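Local coordinates for hemolysin-related protein (Vibrio cholerae serotype O1, PDB 6MLT) that is a secreted biofilm matrix protein that binds calcium ions, probably recognises carbohydrate through a lectin-like beta-prism, and is thought to contribute to biofilm adhesion, at residues I36-N41 against D56-T61; Y72-S77 against W85-G90; E197-G202 against D219-S224; E236-V241 against I253-H258. All blocks are in the same frame, centred on the assembly; numbering follows the deposited sequence.

Overall arrangement
The four contacts sit in the beta-propeller part of the chain and follow one another in sequence; the lectin-like beta-prism comes later. Contacts 1 and 2 share one antiparallel sheet, in which strands 56-63 and 71-76 are neighbours, and their centres are about 10 Å apart. The centres of contacts 3 and 4 are about 9 Å apart: residues 219-224 run between the sheet holding strand 197-200 and the next sheet, whose hairpin is contact 4, and Trp222 N meets Ser240 O. The pairs do not touch; contacts 1 and 3 have centres about 26 Å apart. Calcium is bound at contact 1 and sodium at contacts 3 and 4: metal-binding loops recur from blade to blade.

Contact 1: I36-N41 against D56-T61; sequences IVVQLN and DIIVVT. With CA (calcium ion), chain C.
Asp56 and the chain around Leu40 and Asn41 meet at a calcium ion. The Asp56 side chain starts with CB 3.4 Å from Val38 O and within reach of Leu40 CD1. Its CG is anti to its own carbonyl carbon (chi1 -55°), which sets CG beside the backbone N; from there the carboxylate reaches the 40-41 side of the strand pair. Both oxygens then grip the metal: OD1, which also accepts from Gly78 N, lies 2.4 Å from calcium, and OD2 lies 2.5 Å from it. OD2 has a second task, accepting from Leu40 N at 2.9 Å nearly along its C-O axis, so the two metal bonds and an N-H on each oxygen together fix the rotation of the group. Asn41 OD1 reaches calcium at 2.3 Å, its amide plane turned 47° from the carboxylate. Two waters add to the shell, and water 1 also donates to Gln39 OE1; Asp43 OD2 and Val54 O complete it. Strands 36-38 and 56-63 form an antiparallel pair in a propeller blade, and the 42-55 connection carries a second calcium in an EF-hand-like sequence. Ile36 with Ile58 and Val38 with Asp56 are the hydrogen-bonded pairs, and Val37 with Ile57 is the non-hydrogen-bonded pair between them. On the Asp56 face, Ile58 CD1 packs against Val38 CG2 at 3.6 Å, while Leu40 crosses Ile58 at about a right angle, its CD1 3.8 Å from Ile58 CG1. Val37 and Ile57 point to the other face, where both touch Ile538 of strand 536-541.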
# COMPACT_ATOMS: atom_id res chain seq x y z
N ILE A 36 -14.37 2.49 -10.99
CA ILE A 36 -13.09 3.16 -11.22
C ILE A 36 -13.34 4.66 -11.19
O ILE A 36 -14.39 5.11 -11.65
CB ILE A 36 -12.49 2.73 -12.58
CG1 ILE A 36 -12.15 1.23 -12.57
CG2 ILE A 36 -11.30 3.58 -12.95
CD1 ILE A 36 -11.25 0.81 -11.48
N VAL A 37 -12.38 5.42 -10.68
CA VAL A 37 -12.54 6.86 -10.46
C VAL A 37 -11.37 7.60 -11.08
O VAL A 37 -10.22 7.44 -10.64
CB VAL A 37 -12.65 7.20 -8.96
CG1 VAL A 37 -12.77 8.72 -8.76
CG2 VAL A 37 -13.85 6.50 -8.34
N VAL A 38 -11.66 8.42 -12.09
CA VAL A 38 -10.66 9.22 -12.80
C VAL A 38 -11.35 10.45 -13.38
O VAL A 38 -12.58 10.48 -13.55
CB VAL A 38 -9.98 8.42 -13.93
CG1 VAL A 38 -9.02 7.37 -13.36
CG2 VAL A 38 -11.03 7.76 -14.83
N GLN A 39 -10.55 11.46 -13.73
CA GLN A 39 -11.07 12.68 -14.35
C GLN A 39 -11.31 12.47 -15.84
O GLN A 39 -10.41 12.04 -16.57
CB GLN A 39 -10.07 13.83 -14.17
CG GLN A 39 -9.69 14.16 -12.73
CD GLN A 39 -10.70 15.05 -12.03
OE1 GLN A 39 -11.66 15.52 -12.63
NE2 GLN A 39 -10.46 15.30 -10.75
N LEU A 40 -12.51 12.83 -16.32
CA LEU A 40 -12.85 12.61 -17.72
C LEU A 40 -13.40 13.82 -18.46
O LEU A 40 -13.55 13.74 -19.69
CB LEU A 40 -13.87 11.47 -17.85
CG LEU A 40 -13.37 10.09 -17.40
CD1 LEU A 40 -14.53 9.09 -17.42
CD2 LEU A 40 -12.22 9.59 -18.26
N ASN A 41 -13.72 14.92 -17.79
CA ASN A 41 -14.24 16.08 -18.50
C ASN A 41 -13.80 17.37 -17.81
O ASN A 41 -13.28 17.36 -16.69
CB ASN A 41 -15.76 16.03 -18.63
CG ASN A 41 -16.48 16.32 -17.33
OD1 ASN A 41 -16.23 15.68 -16.31
ND2 ASN A 41 -17.38 17.30 -17.35
N ASP A 56 -14.65 11.37 -11.99
CA ASP A 56 -15.81 10.68 -12.54
C ASP A 56 -15.70 9.19 -12.30
O ASP A 56 -14.67 8.68 -11.84
CB ASP A 56 -15.92 11.00 -14.02
CG ASP A 56 -15.96 12.49 -14.25
OD1 ASP A 56 -16.88 13.13 -13.71
OD2 ASP A 56 -15.04 13.02 -14.92
N ILE A 57 -16.79 8.48 -12.59
CA ILE A 57 -16.91 7.05 -12.31
C ILE A 57 -17.04 6.30 -13.63
O ILE A 57 -17.81 6.70 -14.51
CB ILE A 57 -18.10 6.76 -11.38
CG1 ILE A 57 -17.79 7.21 -9.94
CG2 ILE A 57 -18.44 5.27 -11.37
CD1 ILE A 57 -17.88 8.68 -9.69
N ILE A 58 -16.29 5.21 -13.76
CA ILE A 58 -16.39 4.30 -14.90
C ILE A 58 -16.90 2.95 -14.39
O ILE A 58 -16.33 2.38 -13.45
CB ILE A 58 -15.04 4.13 -15.62
CG1 ILE A 58 -14.61 5.44 -16.25
CG2 ILE A 58 -15.16 3.03 -16.70
CD1 ILE A 58 -13.15 5.46 -16.67
N VAL A 59 -17.94 2.44 -15.04
CA VAL A 59 -18.52 1.14 -14.73
C VAL A 59 -18.83 0.43 -16.04
O VAL A 59 -18.83 1.02 -17.12
CB VAL A 59 -19.79 1.25 -13.86
CG1 VAL A 59 -19.45 1.84 -12.51
CG2 VAL A 59 -20.84 2.10 -14.55
N VAL A 60 -19.10 -0.87 -15.93
CA VAL A 60 -19.54 -1.69 -17.05
C VAL A 60 -20.93 -2.22 -16.69
O VAL A 60 -21.10 -2.86 -15.65
CB VAL A 60 -18.57 -2.85 -17.33
CG1 VAL A 60 -19.00 -3.61 -18.58
CG2 VAL A 60 -17.13 -2.32 -17.48
N THR A 61 -21.91 -1.96 -17.55
CA THR A 61 -23.29 -2.34 -17.29
C THR A 61 -23.70 -3.54 -18.14
O THR A 61 -23.25 -3.69 -19.29
CB THR A 61 -24.26 -1.17 -17.58
OG1 THR A 61 -24.19 -0.79 -18.96
CG2 THR A 61 -23.90 0.03 -16.72
CA CA C . -15.77 15.26 -14.13
O HOH W 1 -13.36 15.62 -14.83
O HOH W 2 -17.98 15.86 -13.64

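Contact 2: Y72-S77 against W85-G90; sequences YIRALS and WSYSNG
The indole of Trp85 carries the methyl of Ala75 on one face: CB sits 3.6 Å from the centroid of the five-membered ring and 18° off its normal, a CH-pi contact. At the six-membered end, Ile73 CG2 reaches Trp85 CZ3 at 3.6 Å. The Tyr87 ring has Trp85 CB over one face, displaced toward the rim, and Ile73 O in its plane at the edge, 3.7 Å from CE1. Phe24 also stacks on this ring. The Tyr87 hydroxyl meets the aliphatic part of Arg74, with OH 3.3 Å from CG; the two side chains cross at about a right angle. Arg74 CG lies anti to its carbonyl carbon (chi1 -59°), which sets it beside that hydroxyl. Residues 72-76 lie on strand 71-76 of a propeller blade, and 85-90 belong to the loop leading back to strand 93-94 of the same sheet. An ST turn at Ser86 and a type I turn from Tyr87 to Gly90 fold this loop. Water 3 joins the two segments, donating to Ala75 O at 2.7 Å and to Tyr87 OH at 2.8 Å while accepting from Trp85 N. Glu83 forms a salt bridge with Arg74 NH1 and a hydrogen bond with Tyr87 OH; Arg74 NE is hydrogen-bonded to Thr61 OG1. The loop rests on the strand through aromatic packing, water 3 and Glu83, whose carboxylate would probably offset the charge of Arg74 beside the phenol.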
# COMPACT_ATOMS: atom_id res chain seq x y z
N TYR A 72 -21.57 -2.77 -21.42
CA TYR A 72 -21.17 -1.48 -21.98
C TYR A 72 -20.38 -0.69 -20.95
O TYR A 72 -20.79 -0.59 -19.79
CB TYR A 72 -22.38 -0.67 -22.44
CG TYR A 72 -23.01 -1.21 -23.70
CD1 TYR A 72 -22.40 -1.02 -24.93
CD2 TYR A 72 -24.19 -1.94 -23.65
CE1 TYR A 72 -22.96 -1.54 -26.09
CE2 TYR A 72 -24.76 -2.45 -24.81
CZ TYR A 72 -24.14 -2.25 -26.02
OH TYR A 72 -24.70 -2.76 -27.16
N ILE A 73 -19.26 -0.11 -21.38
CA ILE A 73 -18.53 0.84 -20.55
C ILE A 73 -19.30 2.16 -20.54
O ILE A 73 -19.68 2.68 -21.59
CB ILE A 73 -17.11 1.06 -21.08
CG1 ILE A 73 -16.37 -0.27 -21.19
CG2 ILE A 73 -16.35 2.02 -20.18
CD1 ILE A 73 -15.02 -0.16 -21.91
N ARG A 74 -19.51 2.70 -19.34
CA ARG A 74 -20.21 3.96 -19.17
C ARG A 74 -19.41 4.86 -18.24
O ARG A 74 -18.88 4.40 -17.22
CB ARG A 74 -21.61 3.77 -18.60
CG ARG A 74 -22.54 2.89 -19.42
CD ARG A 74 -23.96 2.98 -18.86
NE ARG A 74 -24.89 2.00 -19.43
CZ ARG A 74 -25.81 2.26 -20.35
NH1 ARG A 74 -25.93 3.47 -20.88
NH2 ARG A 74 -26.61 1.29 -20.77
N ALA A 75 -19.35 6.14 -18.58
CA ALA A 75 -18.70 7.15 -17.75
C ALA A 75 -19.77 8.04 -17.12
O ALA A 75 -20.60 8.62 -17.83
CB ALA A 75 -17.73 8.00 -18.56
N LEU A 76 -19.73 8.16 -15.79
CA LEU A 76 -20.73 8.90 -15.02
C LEU A 76 -20.08 10.11 -14.35
O LEU A 76 -19.04 9.98 -13.70
CB LEU A 76 -21.37 8.01 -13.96
CG LEU A 76 -21.91 6.68 -14.47
CD1 LEU A 76 -22.53 5.87 -13.33
CD2 LEU A 76 -22.92 6.91 -15.58
N SER A 77 -20.72 11.27 -14.48
CA SER A 77 -20.18 12.49 -13.91
C SER A 77 -20.12 12.40 -12.39
O SER A 77 -21.11 12.04 -11.74
CB SER A 77 -21.04 13.69 -14.32
OG SER A 77 -20.57 14.87 -13.69
N TRP A 85 -20.66 10.45 -21.87
CA TRP A 85 -20.35 10.03 -23.22
C TRP A 85 -21.58 10.09 -24.12
O TRP A 85 -22.71 9.94 -23.67
CB TRP A 85 -19.77 8.62 -23.22
CG TRP A 85 -18.40 8.53 -22.62
CD1 TRP A 85 -17.59 9.57 -22.24
CD2 TRP A 85 -17.68 7.34 -22.31
NE1 TRP A 85 -16.41 9.09 -21.73
CE2 TRP A 85 -16.44 7.72 -21.76
CE3 TRP A 85 -17.96 5.97 -22.45
CZ2 TRP A 85 -15.48 6.79 -21.36
CZ3 TRP A 85 -17.01 5.06 -22.05
CH2 TRP A 85 -15.79 5.47 -21.51
N SER A 86 -21.33 10.29 -25.41
CA SER A 86 -22.40 10.29 -26.40
C SER A 86 -22.73 8.89 -26.91
O SER A 86 -23.83 8.68 -27.42
CB SER A 86 -22.01 11.15 -27.59
OG SER A 86 -20.89 10.58 -28.25
N TYR A 87 -21.79 7.95 -26.81
CA TYR A 87 -21.95 6.62 -27.39
C TYR A 87 -22.22 6.70 -28.90
O TYR A 87 -22.84 5.81 -29.47
CB TYR A 87 -23.08 5.85 -26.71
CG TYR A 87 -22.99 5.84 -25.20
CD1 TYR A 87 -22.04 5.07 -24.54
CD2 TYR A 87 -23.87 6.59 -24.43
CE1 TYR A 87 -21.97 5.05 -23.16
CE2 TYR A 87 -23.81 6.58 -23.05
CZ TYR A 87 -22.86 5.81 -22.42
OH TYR A 87 -22.80 5.80 -21.04
N SER A 88 -21.73 7.76 -29.55
CA SER A 88 -21.90 7.88 -30.99
C SER A 88 -21.22 6.75 -31.74
O SER A 88 -21.58 6.48 -32.90
CB SER A 88 -21.35 9.23 -31.48
OG SER A 88 -19.94 9.28 -31.33
N ASN A 89 -20.26 6.07 -31.12
CA ASN A 89 -19.63 4.91 -31.73
C ASN A 89 -20.43 3.63 -31.53
O ASN A 89 -19.97 2.56 -31.92
CB ASN A 89 -18.21 4.72 -31.18
CG ASN A 89 -18.18 4.45 -29.67
OD1 ASN A 89 -19.22 4.40 -29.00
ND2 ASN A 89 -16.98 4.25 -29.14
N GLY A 90 -21.62 3.71 -30.94
CA GLY A 90 -22.40 2.53 -30.66
C GLY A 90 -22.06 1.85 -29.35
O GLY A 90 -22.63 0.78 -29.06
O HOH W 3 -21.12 7.89 -20.37

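Contact 3: E197-G202 against D219-S224; sequences EVFANG and DTVWFS. With NA (sodium ion), chain F.
Asn201 OD1 accepts from Val221 N at 2.9 Å (N-H...O 155°), the donor tilted 29° from the amide plane. This direct bond is backed by a CA-H...O contact between Asn201 CA and Val221 O. Thr220 CG2 comes within 3.6 Å of the same OD1, the two side chains crossing at about a right angle. Asn201 CG is anti to its backbone N (chi1 -167°), beside the carbonyl carbon, and the amide oxygen beyond it meets Val221 N. Water 6 links Asn201 ND2 to Thr220 OG1, and Asn201 N donates to water 5. Val221 CB lies 3.7 Å from Gly202 N. Asn201 and Gly202, both with positive phi, form the tight turn between strands 197-200 and 203-205 of one propeller blade, while 219-224 crosses to the first strand of the next blade. Further back, Ser224 OG approaches Phe199 CD2 obliquely at 3.7 Å, and the Phe199 ring also touches Leu237 and Val239 of that next blade. At the far end of strand 197-200, Glu197 binds sodium with OE1 at 2.6 Å and OE2 at 2.5 Å. Asp189, Asn191, Asp193 and the backbone O of Gln195 supply the other ligands, and Ser190 OG is hydrogen-bonded to Glu197 OE1.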
# COMPACT_ATOMS: atom_id res chain seq x y z
N GLU A 197 8.94 -7.20 -10.74
CA GLU A 197 8.50 -8.51 -11.17
C GLU A 197 6.98 -8.53 -11.27
O GLU A 197 6.28 -7.64 -10.76
CB GLU A 197 8.99 -9.58 -10.21
CG GLU A 197 10.51 -9.85 -10.25
CD GLU A 197 11.36 -8.67 -9.80
OE1 GLU A 197 11.26 -8.27 -8.62
OE2 GLU A 197 12.14 -8.15 -10.63
N VAL A 198 6.46 -9.55 -11.95
CA VAL A 198 5.02 -9.70 -12.19
C VAL A 198 4.56 -10.95 -11.45
O VAL A 198 5.09 -12.04 -11.67
CB VAL A 198 4.70 -9.80 -13.69
CG1 VAL A 198 3.22 -10.01 -13.91
CG2 VAL A 198 5.15 -8.54 -14.42
N PHE A 199 3.55 -10.79 -10.60
CA PHE A 199 2.97 -11.90 -9.86
C PHE A 199 1.57 -12.17 -10.39
O PHE A 199 0.71 -11.28 -10.34
CB PHE A 199 2.92 -11.62 -8.36
CG PHE A 199 2.38 -12.77 -7.57
CD1 PHE A 199 3.17 -13.87 -7.29
CD2 PHE A 199 1.06 -12.77 -7.13
CE1 PHE A 199 2.67 -14.93 -6.57
CE2 PHE A 199 0.55 -13.83 -6.41
CZ PHE A 199 1.36 -14.92 -6.14
N ALA A 200 1.34 -13.38 -10.88
CA ALA A 200 0.07 -13.73 -11.48
C ALA A 200 -0.21 -15.20 -11.25
O ALA A 200 0.58 -16.06 -11.65
CB ALA A 200 0.07 -13.40 -12.98
N ASN A 201 -1.33 -15.49 -10.57
CA ASN A 201 -1.80 -16.85 -10.35
C ASN A 201 -0.71 -17.72 -9.73
O ASN A 201 -0.46 -18.86 -10.14
CB ASN A 201 -2.31 -17.46 -11.66
CG ASN A 201 -3.09 -18.74 -11.45
OD1 ASN A 201 -3.35 -19.16 -10.32
ND2 ASN A 201 -3.48 -19.37 -12.55
N GLY A 202 -0.06 -17.18 -8.70
CA GLY A 202 0.92 -17.93 -7.94
C GLY A 202 2.33 -17.91 -8.49
O GLY A 202 3.25 -18.31 -7.77
N ASP A 219 -5.78 -24.55 -5.99
CA ASP A 219 -6.67 -24.04 -7.02
C ASP A 219 -6.09 -22.70 -7.47
O ASP A 219 -5.05 -22.27 -6.96
CB ASP A 219 -8.11 -23.89 -6.50
CG ASP A 219 -9.18 -24.02 -7.60
OD1 ASP A 219 -8.88 -23.78 -8.80
OD2 ASP A 219 -10.33 -24.33 -7.25
N THR A 220 -6.77 -22.05 -8.40
CA THR A 220 -6.31 -20.78 -8.95
C THR A 220 -6.07 -19.77 -7.83
O THR A 220 -6.90 -19.60 -6.94
CB THR A 220 -7.35 -20.23 -9.93
OG1 THR A 220 -7.58 -21.19 -10.97
CG2 THR A 220 -6.90 -18.91 -10.55
N VAL A 221 -4.93 -19.07 -7.91
CA VAL A 221 -4.64 -17.96 -7.01
C VAL A 221 -5.23 -16.70 -7.63
O VAL A 221 -4.92 -16.35 -8.77
CB VAL A 221 -3.13 -17.80 -6.78
CG1 VAL A 221 -2.86 -16.62 -5.87
CG2 VAL A 221 -2.54 -19.08 -6.20
N TRP A 222 -6.09 -16.02 -6.88
CA TRP A 222 -6.80 -14.84 -7.35
C TRP A 222 -6.03 -13.60 -6.90
O TRP A 222 -4.82 -13.55 -7.12
CB TRP A 222 -8.26 -14.92 -6.90
CG TRP A 222 -9.10 -15.76 -7.81
CD1 TRP A 222 -9.01 -17.10 -8.01
CD2 TRP A 222 -10.17 -15.29 -8.65
NE1 TRP A 222 -9.95 -17.51 -8.92
CE2 TRP A 222 -10.68 -16.42 -9.32
CE3 TRP A 222 -10.74 -14.04 -8.89
CZ2 TRP A 222 -11.74 -16.32 -10.22
CZ3 TRP A 222 -11.80 -13.95 -9.78
CH2 TRP A 222 -12.28 -15.08 -10.44
N PHE A 223 -6.66 -12.61 -6.28
CA PHE A 223 -6.03 -11.31 -6.10
C PHE A 223 -5.03 -11.34 -4.96
O PHE A 223 -5.11 -12.15 -4.02
CB PHE A 223 -7.10 -10.24 -5.85
CG PHE A 223 -8.01 -10.05 -7.03
CD1 PHE A 223 -7.60 -9.28 -8.11
CD2 PHE A 223 -9.26 -10.64 -7.07
CE1 PHE A 223 -8.43 -9.11 -9.21
CE2 PHE A 223 -10.09 -10.47 -8.18
CZ PHE A 223 -9.67 -9.70 -9.24
N SER A 224 -4.05 -10.45 -5.06
CA SER A 224 -2.97 -10.35 -4.10
C SER A 224 -2.78 -8.90 -3.71
O SER A 224 -3.27 -7.97 -4.37
CB SER A 224 -1.67 -10.92 -4.69
OG SER A 224 -1.28 -10.20 -5.84
NA NA F . 13.15 -6.56 -8.92
O HOH W 4 -1.84 -11.35 -8.38
O HOH W 5 -2.40 -13.84 -8.45
O HOH W 6 -5.61 -21.52 -12.70

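Contact 4: E236-V241 against I253-H258; sequences ELVVSV and IAVLEH. With NA (sodium ion), chain G.
The beta hairpin of strands 236-241 and 252-256 forms the middle of a four-stranded propeller blade, where Leu237 pairs with Leu256 and Val239 with Ala254 through backbone hydrogen bonds. The bond from Leu256 N to Leu237 O is 2.6 Å long and nearly straight at 174°. Between these pairs, Val238 and Val255 form a non-hydrogen-bonded pair, their CG2 methyls 4.2 Å apart, and Ile253 CD1 reaches Val238 CG1 at the same distance. Ile253 CG1 is anti to its backbone N (chi1 -180°) and lies 3.7 Å from Val239 O. This face packs on Ile445 of strand 443-448, with Ser240 OG bonded to Gln277 NE2. On the other face, turned to the preceding blade, Val239 CG2 meets Ala254 CB at 3.9 Å and Val239 CG1 crosses to Leu256 CD1. At the hairpin's end Glu236 binds sodium through both carboxylate oxygens, with Asn228, Asp230, Asp232 and the backbone O of Lys234 as the other ligands; its OE1 also accepts from Leu229 N. Glu257 runs beside Glu236, pointing the same way, their carboxylate planes 73° apart. Glu257 OE1 lies 3.2 Å from Glu236 OE2, two acceptors without a hydrogen bond, whose repulsion is probably eased by the sodium ion 2.6 Å from Glu236 OE2.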
# COMPACT_ATOMS: atom_id res chain seq x y z
N GLU A 236 6.20 -8.21 1.58
CA GLU A 236 5.46 -9.45 1.73
C GLU A 236 4.25 -9.42 0.81
O GLU A 236 3.78 -8.35 0.41
CB GLU A 236 5.02 -9.66 3.19
CG GLU A 236 6.11 -10.22 4.11
CD GLU A 236 7.07 -9.16 4.62
OE1 GLU A 236 6.60 -8.11 5.12
OE2 GLU A 236 8.30 -9.37 4.53
N LEU A 237 3.77 -10.61 0.47
CA LEU A 237 2.71 -10.79 -0.52
C LEU A 237 1.57 -11.55 0.14
O LEU A 237 1.78 -12.62 0.72
CB LEU A 237 3.26 -11.55 -1.72
CG LEU A 237 2.47 -11.61 -3.02
CD1 LEU A 237 2.29 -10.23 -3.62
CD2 LEU A 237 3.21 -12.53 -3.99
N VAL A 238 0.36 -10.99 0.08
CA VAL A 238 -0.85 -11.64 0.58
C VAL A 238 -1.62 -12.18 -0.61
O VAL A 238 -1.88 -11.45 -1.56
CB VAL A 238 -1.72 -10.67 1.39
CG1 VAL A 238 -2.86 -11.41 2.06
CG2 VAL A 238 -0.88 -9.94 2.42
N VAL A 239 -2.01 -13.46 -0.55
CA VAL A 239 -2.68 -14.12 -1.67
C VAL A 239 -3.93 -14.84 -1.17
O VAL A 239 -3.97 -15.35 -0.04
CB VAL A 239 -1.75 -15.10 -2.40
CG1 VAL A 239 -0.51 -14.38 -2.91
CG2 VAL A 239 -1.35 -16.26 -1.49
N SER A 240 -4.94 -14.91 -2.04
CA SER A 240 -6.21 -15.59 -1.76
C SER A 240 -6.46 -16.67 -2.80
O SER A 240 -6.32 -16.42 -4.00
CB SER A 240 -7.38 -14.59 -1.76
OG SER A 240 -7.36 -13.72 -0.65
N VAL A 241 -6.87 -17.85 -2.33
CA VAL A 241 -7.34 -18.93 -3.19
C VAL A 241 -8.79 -19.20 -2.83
O VAL A 241 -9.06 -19.76 -1.76
CB VAL A 241 -6.49 -20.20 -3.01
CG1 VAL A 241 -7.00 -21.32 -3.90
CG2 VAL A 241 -5.02 -19.90 -3.30
N ILE A 253 -6.00 -18.38 2.62
CA ILE A 253 -5.34 -17.08 2.59
C ILE A 253 -3.93 -17.29 3.09
O ILE A 253 -3.71 -18.07 4.02
CB ILE A 253 -6.08 -16.03 3.45
CG1 ILE A 253 -5.34 -14.69 3.36
CG2 ILE A 253 -6.18 -16.49 4.90
CD1 ILE A 253 -6.24 -13.50 3.39
N ALA A 254 -2.96 -16.63 2.46
CA ALA A 254 -1.57 -16.88 2.81
C ALA A 254 -0.78 -15.60 2.67
O ALA A 254 -1.10 -14.72 1.87
CB ALA A 254 -0.96 -17.98 1.94
N VAL A 255 0.27 -15.50 3.48
CA VAL A 255 1.25 -14.43 3.37
C VAL A 255 2.56 -15.07 2.96
O VAL A 255 3.07 -15.98 3.64
CB VAL A 255 1.41 -13.66 4.69
CG1 VAL A 255 2.50 -12.61 4.56
CG2 VAL A 255 0.09 -13.01 5.08
N LEU A 256 3.12 -14.60 1.85
CA LEU A 256 4.36 -15.10 1.31
C LEU A 256 5.46 -14.06 1.48
O LEU A 256 5.20 -12.85 1.41
CB LEU A 256 4.22 -15.45 -0.17
CG LEU A 256 3.02 -16.32 -0.55
CD1 LEU A 256 2.98 -16.50 -2.05
CD2 LEU A 256 3.09 -17.65 0.17
N GLU A 257 6.68 -14.53 1.71
CA GLU A 257 7.85 -13.69 1.68
C GLU A 257 8.24 -13.38 0.23
O GLU A 257 7.71 -13.97 -0.71
CB GLU A 257 9.01 -14.37 2.41
CG GLU A 257 8.68 -14.87 3.81
CD GLU A 257 8.50 -13.75 4.82
OE1 GLU A 257 8.74 -12.58 4.47
OE2 GLU A 257 8.12 -14.04 5.98
N HIS A 258 9.18 -12.45 0.07
CA HIS A 258 9.55 -12.00 -1.27
C HIS A 258 10.12 -13.13 -2.13
O HIS A 258 10.10 -13.02 -3.36
CB HIS A 258 10.57 -10.87 -1.18
CG HIS A 258 11.92 -11.31 -0.71
ND1 HIS A 258 12.21 -11.58 0.61
CD2 HIS A 258 13.06 -11.56 -1.40
CE1 HIS A 258 13.47 -11.97 0.72
NE2 HIS A 258 14.01 -11.96 -0.49
NA NA G . 9.01 -7.03 5.36